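Local coordinates for protein giardin subunit alpha-1 (Giardia intestinalis, PDB 4EVF) that probably binds phospholipid membranes in a calcium-dependent way, as an annexin, and takes part in attachment of the parasite to the intestinal mucosa, at residues 83-88 with 92-97; 98-103 with 214-219; 120-125 with 142-147; 233-238 with 249-254. One frame throughout, in Å; residues are numbered along the deposited sequence.

Overall arrangement
The four contacts illustrate how an all-helical annexin is assembled from short apolar meetings between neighbouring helices. Contacts 1 and 2 share helix 92-100: their centres lie 12 Å apart, and the Phe96 ring of contact 1 packs on Thr216 and Cys219 of contact 2. Contact 3, centred 14 Å from contact 2, follows on through Val99 against Met144. Contact 4 approaches from the predicted fourth repeat; a salt bridge from Asp97 OD2 to Arg250 NH2, 2.8 Å long, ties it to contact 1, and Leu234 CD2 comes to 4.1 Å from Cys219 SG of contact 2. Contacts 3 and 4 do not touch, their nearest atoms being about 10 Å apart.

Contact 1 (83-88 with 92-97); sequences RDALSG and HMAFFD
Ala85 and Ala94 bring two successive helices together, one small side chain against another. Their CB atoms are 3.8 Å apart and their CA atoms 6.1 Å, a close backbone approach with two methyls facing each other between the helices. The two short helical segments run nearly antiparallel, at 160°, with their axes 9.1 Å apart at closest approach. Next to the alanine pair, the Phe95 ring reaches across: its CE1 lies 3.6 Å from Ala85 CB, and its CZ meets Leu86 CD2 at 3.8 Å. Leu86 and Phe95 cross at about a right angle, the leucine methyl and the alanine methyl both meeting the ring obliquely. With CG turned anti to its own carbonyl carbon (chi1 -73°), Phe95 swings its ring toward the end of helix 74-87. The ring is further covered by Trp136 and Met140 of helix 135-145 and by Phe126. All four touching residues are buried, whereas Asp84, Ser87 and Met93, beside them in sequence, are exposed. On the exposed side of 83-88, Ser87 OG is hydrogen-bonded to Asp84 O at 2.7 Å, a bond within its own turn. In the connection, Asp91 OD1 accepts a hydrogen bond from Ala94 N, and the backbones of Ala85 and Asp91 are bonded as well. The whole is an antiparallel helix-loop-helix hairpin, the opening unit of the predicted second annexin repeat.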
# COMPACT_ATOMS: atom_id res chain seq x y z
N ARG A 83 -2.80 2.50 -13.64
CA ARG A 83 -2.89 3.16 -14.93
C ARG A 83 -2.08 4.47 -14.90
O ARG A 83 -1.26 4.73 -15.79
CB ARG A 83 -4.35 3.49 -15.24
CG ARG A 83 -4.87 2.84 -16.52
CD ARG A 83 -4.11 3.31 -17.75
NE ARG A 83 -4.29 2.37 -18.84
CZ ARG A 83 -4.88 2.66 -20.00
NH1 ARG A 83 -5.35 3.88 -20.22
NH2 ARG A 83 -4.99 1.73 -20.94
N ASP A 84 -2.36 5.29 -13.90
CA ASP A 84 -1.67 6.57 -13.75
C ASP A 84 -0.14 6.39 -13.70
O ASP A 84 0.61 7.13 -14.35
CB ASP A 84 -2.13 7.27 -12.48
CG ASP A 84 -3.56 7.78 -12.57
OD1 ASP A 84 -4.00 8.43 -11.60
OD2 ASP A 84 -4.23 7.54 -13.61
N ALA A 85 0.30 5.40 -12.93
CA ALA A 85 1.73 5.14 -12.79
C ALA A 85 2.36 4.75 -14.12
O ALA A 85 3.56 4.88 -14.28
CB ALA A 85 1.99 4.05 -11.73
N LEU A 86 1.54 4.29 -15.06
CA LEU A 86 2.03 3.83 -16.36
C LEU A 86 1.80 4.85 -17.46
O LEU A 86 2.36 4.72 -18.55
CB LEU A 86 1.37 2.50 -16.76
CG LEU A 86 1.75 1.26 -15.94
CD1 LEU A 86 0.84 0.06 -16.25
CD2 LEU A 86 3.21 0.91 -16.11
N SER A 87 0.97 5.85 -17.19
CA SER A 87 0.55 6.81 -18.22
C SER A 87 1.71 7.65 -18.76
O SER A 87 1.74 7.99 -19.95
CB SER A 87 -0.59 7.71 -17.70
OG SER A 87 -0.20 8.46 -16.56
N GLY A 88 2.67 7.99 -17.90
CA GLY A 88 3.85 8.74 -18.31
C GLY A 88 5.12 7.96 -18.03
O GLY A 88 5.16 6.74 -18.17
N HIS A 92 7.86 4.76 -10.13
CA HIS A 92 8.31 3.65 -9.30
C HIS A 92 7.78 3.72 -7.87
O HIS A 92 7.47 2.69 -7.27
CB HIS A 92 9.85 3.54 -9.30
CG HIS A 92 10.44 3.24 -10.64
ND1 HIS A 92 11.78 3.00 -10.82
CD2 HIS A 92 9.87 3.15 -11.86
CE1 HIS A 92 12.02 2.77 -12.10
NE2 HIS A 92 10.88 2.86 -12.76
N MET A 93 7.69 4.92 -7.32
CA MET A 93 7.14 5.06 -5.98
C MET A 93 5.71 4.53 -5.95
O MET A 93 5.35 3.77 -5.05
CB MET A 93 7.20 6.50 -5.49
CG MET A 93 8.62 6.92 -5.08
SD MET A 93 8.68 8.64 -4.51
CE MET A 93 8.30 9.50 -6.03
N ALA A 94 4.93 4.91 -6.95
CA ALA A 94 3.55 4.45 -7.06
C ALA A 94 3.49 2.93 -7.23
O ALA A 94 2.60 2.26 -6.68
CB ALA A 94 2.85 5.13 -8.22
N PHE A 95 4.44 2.39 -8.00
CA PHE A 95 4.56 0.93 -8.15
C PHE A 95 4.61 0.25 -6.78
O PHE A 95 3.89 -0.73 -6.54
CB PHE A 95 5.81 0.53 -8.95
CG PHE A 95 5.73 0.82 -10.43
CD1 PHE A 95 4.55 1.21 -11.02
CD2 PHE A 95 6.87 0.68 -11.24
CE1 PHE A 95 4.48 1.47 -12.39
CE2 PHE A 95 6.81 0.93 -12.60
CZ PHE A 95 5.61 1.33 -13.18
N PHE A 96 5.47 0.75 -5.89
CA PHE A 96 5.59 0.16 -4.55
C PHE A 96 4.25 0.19 -3.83
O PHE A 96 3.84 -0.81 -3.20
CB PHE A 96 6.66 0.89 -3.70
CG PHE A 96 8.02 0.94 -4.34
CD1 PHE A 96 8.46 -0.09 -5.16
CD2 PHE A 96 8.86 2.03 -4.13
CE1 PHE A 96 9.71 -0.03 -5.76
CE2 PHE A 96 10.11 2.10 -4.73
CZ PHE A 96 10.54 1.07 -5.54
N ASP A 97 3.57 1.34 -3.91
CA ASP A 97 2.31 1.55 -3.21
C ASP A 97 1.19 0.63 -3.72
O ASP A 97 0.36 0.20 -2.94
CB ASP A 97 1.85 3.01 -3.31
CG ASP A 97 2.90 3.99 -2.81
OD1 ASP A 97 3.87 3.54 -2.15
OD2 ASP A 97 2.74 5.20 -3.07

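Contact 2 (98-103 with 214-219); sequences TVILCT and YYTFYC
Packing between successive repeats of the annexin fold is seen where Ile100, in the predicted second repeat, meets Thr216 and Cys219 of helix 211-225, in the predicted third. Ile100 carries the contact from its side. Its CD1 lies 3.8 Å from Cys219 CB, and its second branch, CG2, comes to 4.0 Å from Cys219 O. The same CD1 also reaches the preceding turn, where it sits 3.9 Å from Thr216 O and 4.3 Å from Thr216 CG2. A fully extended outer torsion (chi2 180°) carries the end methyl away from its own backbone to Cys219 and Thr216. Of the Thr216 side chain it is the methyl that comes nearest; the hydroxyl is hydrogen-bonded to Thr212 O on its own helix. No hydrogen bond crosses between the segments. Residues 98-100 form a wider pi-type turn, and Leu101, at the centre of an inverse gamma turn, packs on Met227 and Leu230 of helix 227-240. Cys219 touches Leu230 too, so both sides of the contact pack on helix 227-240. The arrangement belongs to the apolar interior of the annexin core, where helices of different repeats meet.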
# COMPACT_ATOMS: atom_id res chain seq x y z
N THR A 98 1.18 0.36 -5.02
CA THR A 98 0.06 -0.30 -5.68
C THR A 98 0.26 -1.81 -5.88
O THR A 98 -0.70 -2.59 -5.81
CB THR A 98 -0.26 0.37 -7.06
OG1 THR A 98 0.90 0.35 -7.90
CG2 THR A 98 -0.70 1.83 -6.88
N VAL A 99 1.50 -2.23 -6.12
CA VAL A 99 1.81 -3.62 -6.43
C VAL A 99 2.30 -4.38 -5.19
O VAL A 99 1.90 -5.51 -4.94
CB VAL A 99 2.88 -3.72 -7.56
CG1 VAL A 99 3.37 -5.15 -7.73
CG2 VAL A 99 2.33 -3.20 -8.87
N ILE A 100 3.17 -3.75 -4.40
CA ILE A 100 3.78 -4.45 -3.27
C ILE A 100 2.95 -4.39 -1.98
O ILE A 100 2.83 -5.38 -1.28
CB ILE A 100 5.21 -3.97 -3.00
CG1 ILE A 100 6.04 -4.05 -4.29
CG2 ILE A 100 5.84 -4.82 -1.89
CD1 ILE A 100 7.49 -3.59 -4.13
N LEU A 101 2.40 -3.22 -1.68
CA LEU A 101 1.54 -3.04 -0.53
C LEU A 101 0.11 -3.42 -0.96
O LEU A 101 -0.75 -2.56 -1.18
CB LEU A 101 1.62 -1.59 -0.05
CG LEU A 101 1.08 -1.09 1.30
CD1 LEU A 101 -0.41 -0.84 1.18
CD2 LEU A 101 1.39 -2.02 2.49
N CYS A 102 -0.12 -4.72 -1.08
CA CYS A 102 -1.40 -5.22 -1.58
C CYS A 102 -1.56 -6.68 -1.17
O CYS A 102 -0.62 -7.46 -1.25
CB CYS A 102 -1.44 -5.08 -3.10
SG CYS A 102 -3.01 -5.44 -3.88
N THR A 103 -2.75 -7.04 -0.72
CA THR A 103 -3.04 -8.44 -0.41
C THR A 103 -3.35 -9.17 -1.72
O THR A 103 -3.79 -8.55 -2.69
CB THR A 103 -4.26 -8.53 0.51
OG1 THR A 103 -5.41 -8.07 -0.20
CG2 THR A 103 -4.08 -7.65 1.74
N TYR A 214 17.13 -1.89 -5.14
CA TYR A 214 17.17 -1.81 -3.69
C TYR A 214 15.79 -1.61 -3.07
O TYR A 214 15.36 -2.39 -2.21
CB TYR A 214 18.11 -0.69 -3.23
CG TYR A 214 18.03 -0.49 -1.75
CD1 TYR A 214 18.72 -1.34 -0.89
CD2 TYR A 214 17.23 0.51 -1.20
CE1 TYR A 214 18.64 -1.18 0.48
CE2 TYR A 214 17.14 0.68 0.16
CZ TYR A 214 17.84 -0.18 1.00
OH TYR A 214 17.77 -0.03 2.36
N TYR A 215 15.11 -0.54 -3.47
CA TYR A 215 13.83 -0.22 -2.87
C TYR A 215 12.79 -1.29 -3.11
O TYR A 215 11.96 -1.55 -2.24
CB TYR A 215 13.33 1.16 -3.32
CG TYR A 215 14.20 2.25 -2.76
CD1 TYR A 215 14.26 2.47 -1.40
CD2 TYR A 215 15.00 3.03 -3.60
CE1 TYR A 215 15.08 3.45 -0.87
CE2 TYR A 215 15.82 4.01 -3.08
CZ TYR A 215 15.85 4.22 -1.72
OH TYR A 215 16.66 5.19 -1.19
N THR A 216 12.85 -1.94 -4.27
CA THR A 216 11.88 -3.00 -4.58
C THR A 216 12.04 -4.18 -3.61
O THR A 216 11.05 -4.65 -3.03
CB THR A 216 12.00 -3.50 -6.04
OG1 THR A 216 11.70 -2.43 -6.95
CG2 THR A 216 11.03 -4.65 -6.29
N PHE A 217 13.27 -4.65 -3.44
CA PHE A 217 13.53 -5.76 -2.52
C PHE A 217 13.32 -5.37 -1.06
O PHE A 217 12.88 -6.18 -0.22
CB PHE A 217 14.94 -6.34 -2.74
CG PHE A 217 15.05 -7.26 -3.92
CD1 PHE A 217 15.15 -6.74 -5.21
CD2 PHE A 217 15.07 -8.63 -3.75
CE1 PHE A 217 15.25 -7.58 -6.31
CE2 PHE A 217 15.16 -9.48 -4.85
CZ PHE A 217 15.26 -8.95 -6.13
N TYR A 218 13.64 -4.12 -0.74
CA TYR A 218 13.42 -3.60 0.60
C TYR A 218 11.92 -3.55 0.94
O TYR A 218 11.50 -3.94 2.03
CB TYR A 218 14.05 -2.21 0.74
CG TYR A 218 14.31 -1.76 2.17
CD1 TYR A 218 14.62 -2.68 3.16
CD2 TYR A 218 14.22 -0.42 2.52
CE1 TYR A 218 14.86 -2.27 4.47
CE2 TYR A 218 14.46 -0.00 3.82
CZ TYR A 218 14.78 -0.93 4.79
OH TYR A 218 15.00 -0.51 6.08
N CYS A 219 11.12 -3.07 -0.01
CA CYS A 219 9.67 -3.04 0.22
C CYS A 219 9.14 -4.47 0.35
O CYS A 219 8.30 -4.75 1.21
CB CYS A 219 8.94 -2.28 -0.90
SG CYS A 219 9.14 -0.45 -0.82

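Contact 3 (120-125 with 142-147); sequences KPLVED and KWMAHE
Trp107 of helix 104-118 touches both Leu122 and Met144, which meet across this contact together with Val123, and other rings stand beside them. His146 has Trp143 O over the centre of one ring face, 3.4 Å above the plane, and its ring also meets that of Trp107. The indole of Trp143 is turned to helix 92-100, where it touches Val99 and Ile100, and it forms a cation-pi interaction with Arg148. Across the segments everything converges on one methyl. Met144 CE lies 3.5 Å from Leu122 CD2 and 3.8 Å from Val123 CB. The exact placing of CE is doubtful, however, because the model brings it closer to Val123 CG2 than two carbons can sit, so these distances mark who meets whom rather than how tightly. Val123 and Met144 reach toward each other tip to tip, while Leu122 comes at a slant. The methionine is extended as far as its sulfur and then bends (chi3 62°), which sets CE near the first turn of helix 122-130. His146, two residues on, leaves helical geometry with a positive phi. Because no hydrogen bond or charge pair crosses between the segments, this meeting of two helices rests on dispersion and the burial of apolar surface, with no directional bond to fix it.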
# COMPACT_ATOMS: atom_id res chain seq x y z
N LYS A 120 -7.84 -3.93 -21.19
CA LYS A 120 -6.48 -4.40 -21.40
C LYS A 120 -6.09 -5.27 -20.21
O LYS A 120 -6.64 -5.10 -19.12
CB LYS A 120 -5.51 -3.22 -21.51
CG LYS A 120 -5.88 -2.18 -22.57
N PRO A 121 -5.16 -6.21 -20.41
CA PRO A 121 -4.67 -7.01 -19.28
C PRO A 121 -3.63 -6.22 -18.51
O PRO A 121 -2.64 -5.75 -19.09
CB PRO A 121 -4.01 -8.21 -19.96
CG PRO A 121 -4.43 -8.15 -21.40
CD PRO A 121 -4.63 -6.71 -21.69
N LEU A 122 -3.86 -6.07 -17.20
CA LEU A 122 -3.02 -5.24 -16.34
C LEU A 122 -1.55 -5.65 -16.40
O LEU A 122 -0.68 -4.83 -16.67
CB LEU A 122 -3.53 -5.28 -14.89
CG LEU A 122 -3.01 -4.25 -13.87
CD1 LEU A 122 -3.84 -4.34 -12.60
CD2 LEU A 122 -1.53 -4.43 -13.55
N VAL A 123 -1.28 -6.92 -16.14
CA VAL A 123 0.10 -7.40 -16.06
C VAL A 123 0.84 -7.20 -17.37
O VAL A 123 2.01 -6.82 -17.38
CB VAL A 123 0.17 -8.88 -15.67
CG1 VAL A 123 1.62 -9.34 -15.68
CG2 VAL A 123 -0.46 -9.10 -14.30
N GLU A 124 0.15 -7.47 -18.48
CA GLU A 124 0.70 -7.26 -19.81
C GLU A 124 1.08 -5.80 -20.04
O GLU A 124 2.18 -5.50 -20.49
CB GLU A 124 -0.32 -7.73 -20.86
CG GLU A 124 0.29 -8.17 -22.17
CD GLU A 124 -0.58 -9.20 -22.88
OE1 GLU A 124 -0.69 -9.13 -24.12
OE2 GLU A 124 -1.13 -10.09 -22.20
N ASP A 125 0.16 -4.88 -19.72
CA ASP A 125 0.41 -3.44 -19.80
C ASP A 125 1.59 -3.03 -18.93
O ASP A 125 2.39 -2.18 -19.32
CB ASP A 125 -0.82 -2.65 -19.34
CG ASP A 125 -1.72 -2.24 -20.49
OD1 ASP A 125 -1.52 -2.72 -21.63
OD2 ASP A 125 -2.65 -1.43 -20.24
N LYS A 142 6.99 -11.53 -10.86
CA LYS A 142 6.72 -12.72 -10.06
C LYS A 142 5.82 -12.40 -8.86
O LYS A 142 4.98 -13.20 -8.46
CB LYS A 142 8.03 -13.34 -9.60
CG LYS A 142 7.89 -14.70 -8.93
CD LYS A 142 8.78 -15.72 -9.61
CE LYS A 142 10.19 -15.20 -9.75
NZ LYS A 142 11.02 -16.12 -10.57
N TRP A 143 6.00 -11.21 -8.30
CA TRP A 143 5.15 -10.75 -7.22
C TRP A 143 3.68 -10.70 -7.64
O TRP A 143 2.80 -11.16 -6.90
CB TRP A 143 5.58 -9.36 -6.76
CG TRP A 143 5.01 -8.98 -5.44
CD1 TRP A 143 3.81 -8.37 -5.20
CD2 TRP A 143 5.64 -9.16 -4.17
NE1 TRP A 143 3.65 -8.17 -3.85
CE2 TRP A 143 4.76 -8.64 -3.19
CE3 TRP A 143 6.85 -9.72 -3.76
CZ2 TRP A 143 5.07 -8.66 -1.82
CZ3 TRP A 143 7.15 -9.73 -2.40
CH2 TRP A 143 6.27 -9.21 -1.45
N MET A 144 3.43 -10.14 -8.81
CA MET A 144 2.06 -9.99 -9.31
C MET A 144 1.35 -11.33 -9.49
O MET A 144 0.11 -11.40 -9.43
CB MET A 144 2.05 -9.17 -10.61
CG MET A 144 2.34 -7.68 -10.38
SD MET A 144 2.48 -6.65 -11.84
CE MET A 144 0.89 -6.77 -12.62
N ALA A 145 2.12 -12.39 -9.70
CA ALA A 145 1.54 -13.72 -9.89
C ALA A 145 0.90 -14.24 -8.60
O ALA A 145 -0.00 -15.08 -8.64
CB ALA A 145 2.61 -14.71 -10.38
N HIS A 146 1.35 -13.72 -7.46
CA HIS A 146 0.85 -14.17 -6.17
C HIS A 146 0.76 -15.70 -6.10
O HIS A 146 -0.25 -16.26 -5.66
CB HIS A 146 -0.49 -13.51 -5.84
CG HIS A 146 -0.37 -12.06 -5.49
ND1 HIS A 146 0.10 -11.62 -4.27
CD2 HIS A 146 -0.61 -10.94 -6.21
CE1 HIS A 146 0.13 -10.30 -4.25
NE2 HIS A 146 -0.30 -9.86 -5.42
N GLU A 147 1.82 -16.37 -6.55
CA GLU A 147 1.95 -17.82 -6.43
C GLU A 147 3.02 -18.13 -5.39
O GLU A 147 4.20 -18.26 -5.73
CB GLU A 147 2.36 -18.45 -7.76
CG GLU A 147 1.31 -18.38 -8.87
CD GLU A 147 1.90 -18.73 -10.23
OE1 GLU A 147 3.11 -19.03 -10.28
OE2 GLU A 147 1.16 -18.69 -11.23

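Contact 4 (233-238 with 249-254); sequences YLINCA and RRITGM
Ile251 loses the most surface here, and its end methyl makes the meeting with Leu234 and Ile235. CD1 of Ile251 approaches Ile235 CG1 to 3.7 Å and Leu234 CB to 4.2 Å, so that one methyl serves two consecutive residues of helix 227-240. Its longer branch, begun by CG1, stands between the backbone N and the carbonyl carbon (chi1 78°), a less common choice in a helix, and from there an extended chi2 of -171° carries CD1 to the facing helix. Ile235 is met on its CG1 methylene, its chain slanting across that of Ile251. Leu234 offers CB to the isoleucine, and its side chain also packs on Cys219 of helix 211-225. The backbones stay well apart: the nearest CA atoms, of Leu234 and Ile251, are 8.4 Å from each other, and side chains alone span the distance. Around them Ile235 also touches Met248 and Tyr266. The pair of helices, joined by a short loop, forms the start of the predicted fourth annexin repeat, and their apolar seam is part of that repeat's helical bundle.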
# COMPACT_ATOMS: atom_id res chain seq x y z
N TYR A 233 6.88 2.06 6.90
CA TYR A 233 8.01 2.49 6.07
C TYR A 233 7.63 3.46 4.95
O TYR A 233 8.30 4.48 4.72
CB TYR A 233 8.70 1.26 5.47
CG TYR A 233 9.78 1.60 4.46
CD1 TYR A 233 10.93 2.28 4.86
CD2 TYR A 233 9.65 1.25 3.12
CE1 TYR A 233 11.93 2.60 3.96
CE2 TYR A 233 10.66 1.58 2.20
CZ TYR A 233 11.79 2.25 2.63
OH TYR A 233 12.80 2.59 1.74
N LEU A 234 6.57 3.14 4.23
CA LEU A 234 6.12 4.00 3.16
C LEU A 234 5.52 5.30 3.73
O LEU A 234 5.65 6.35 3.13
CB LEU A 234 5.13 3.26 2.26
CG LEU A 234 5.63 2.13 1.34
CD1 LEU A 234 4.53 1.39 0.56
CD2 LEU A 234 6.75 2.58 0.40
N ILE A 235 5.06 5.36 4.91
CA ILE A 235 4.59 6.63 5.49
C ILE A 235 5.76 7.49 5.92
O ILE A 235 5.75 8.70 5.72
CB ILE A 235 3.65 6.38 6.68
CG1 ILE A 235 2.30 5.88 6.16
CG2 ILE A 235 3.46 7.63 7.53
CD1 ILE A 235 1.37 5.40 7.27
N ASN A 236 6.77 6.84 6.49
CA ASN A 236 7.99 7.55 6.84
C ASN A 236 8.68 8.16 5.60
O ASN A 236 9.12 9.32 5.62
CB ASN A 236 8.92 6.61 7.62
CG ASN A 236 10.18 7.30 8.09
OD1 ASN A 236 11.26 7.05 7.55
ND2 ASN A 236 10.06 8.16 9.10
N CYS A 237 8.74 7.39 4.51
CA CYS A 237 9.25 7.88 3.24
C CYS A 237 8.48 9.13 2.80
O CYS A 237 9.08 10.14 2.44
CB CYS A 237 9.16 6.81 2.14
SG CYS A 237 10.20 5.34 2.37
N ALA A 238 7.15 9.06 2.85
CA ALA A 238 6.33 10.22 2.49
C ALA A 238 6.63 11.42 3.38
O ALA A 238 6.66 12.56 2.91
CB ALA A 238 4.82 9.87 2.56
N ARG A 249 -2.08 9.63 -0.25
CA ARG A 249 -3.42 9.43 -0.78
C ARG A 249 -3.58 8.01 -1.34
O ARG A 249 -4.61 7.36 -1.14
CB ARG A 249 -3.76 10.46 -1.86
CG ARG A 249 -5.10 10.18 -2.52
CD ARG A 249 -5.05 10.41 -4.03
NE ARG A 249 -6.15 9.74 -4.71
CZ ARG A 249 -6.44 9.90 -6.00
NH1 ARG A 249 -5.73 10.74 -6.73
NH2 ARG A 249 -7.45 9.24 -6.55
N ARG A 250 -2.56 7.54 -2.05
CA ARG A 250 -2.58 6.18 -2.56
C ARG A 250 -2.74 5.18 -1.42
O ARG A 250 -3.73 4.47 -1.36
CB ARG A 250 -1.35 5.86 -3.41
CG ARG A 250 -1.34 6.62 -4.75
CD ARG A 250 -0.23 6.11 -5.66
NE ARG A 250 1.10 6.30 -5.07
CZ ARG A 250 1.91 7.31 -5.36
NH1 ARG A 250 1.55 8.24 -6.23
NH2 ARG A 250 3.11 7.39 -4.77
N ILE A 251 -1.79 5.15 -0.48
CA ILE A 251 -1.81 4.10 0.53
C ILE A 251 -2.92 4.26 1.58
O ILE A 251 -3.47 3.26 2.06
CB ILE A 251 -0.42 3.89 1.21
CG1 ILE A 251 -0.13 4.97 2.25
CG2 ILE A 251 0.70 3.85 0.17
CD1 ILE A 251 1.31 4.90 2.76
N THR A 252 -3.27 5.49 1.92
CA THR A 252 -4.36 5.71 2.86
C THR A 252 -5.71 5.34 2.23
O THR A 252 -6.52 4.65 2.84
CB THR A 252 -4.38 7.14 3.42
OG1 THR A 252 -3.06 7.51 3.82
CG2 THR A 252 -5.31 7.24 4.61
N GLY A 253 -5.92 5.79 0.99
CA GLY A 253 -7.16 5.54 0.27
C GLY A 253 -7.45 4.07 -0.01
O GLY A 253 -8.61 3.65 0.01
N MET A 254 -6.39 3.30 -0.25
CA MET A 254 -6.53 1.88 -0.59
C MET A 254 -6.44 0.95 0.60
O MET A 254 -7.02 -0.14 0.58
CB MET A 254 -5.43 1.46 -1.57
CG MET A 254 -5.58 1.97 -2.99
SD MET A 254 -4.24 1.39 -4.05
CE MET A 254 -2.78 1.92 -3.16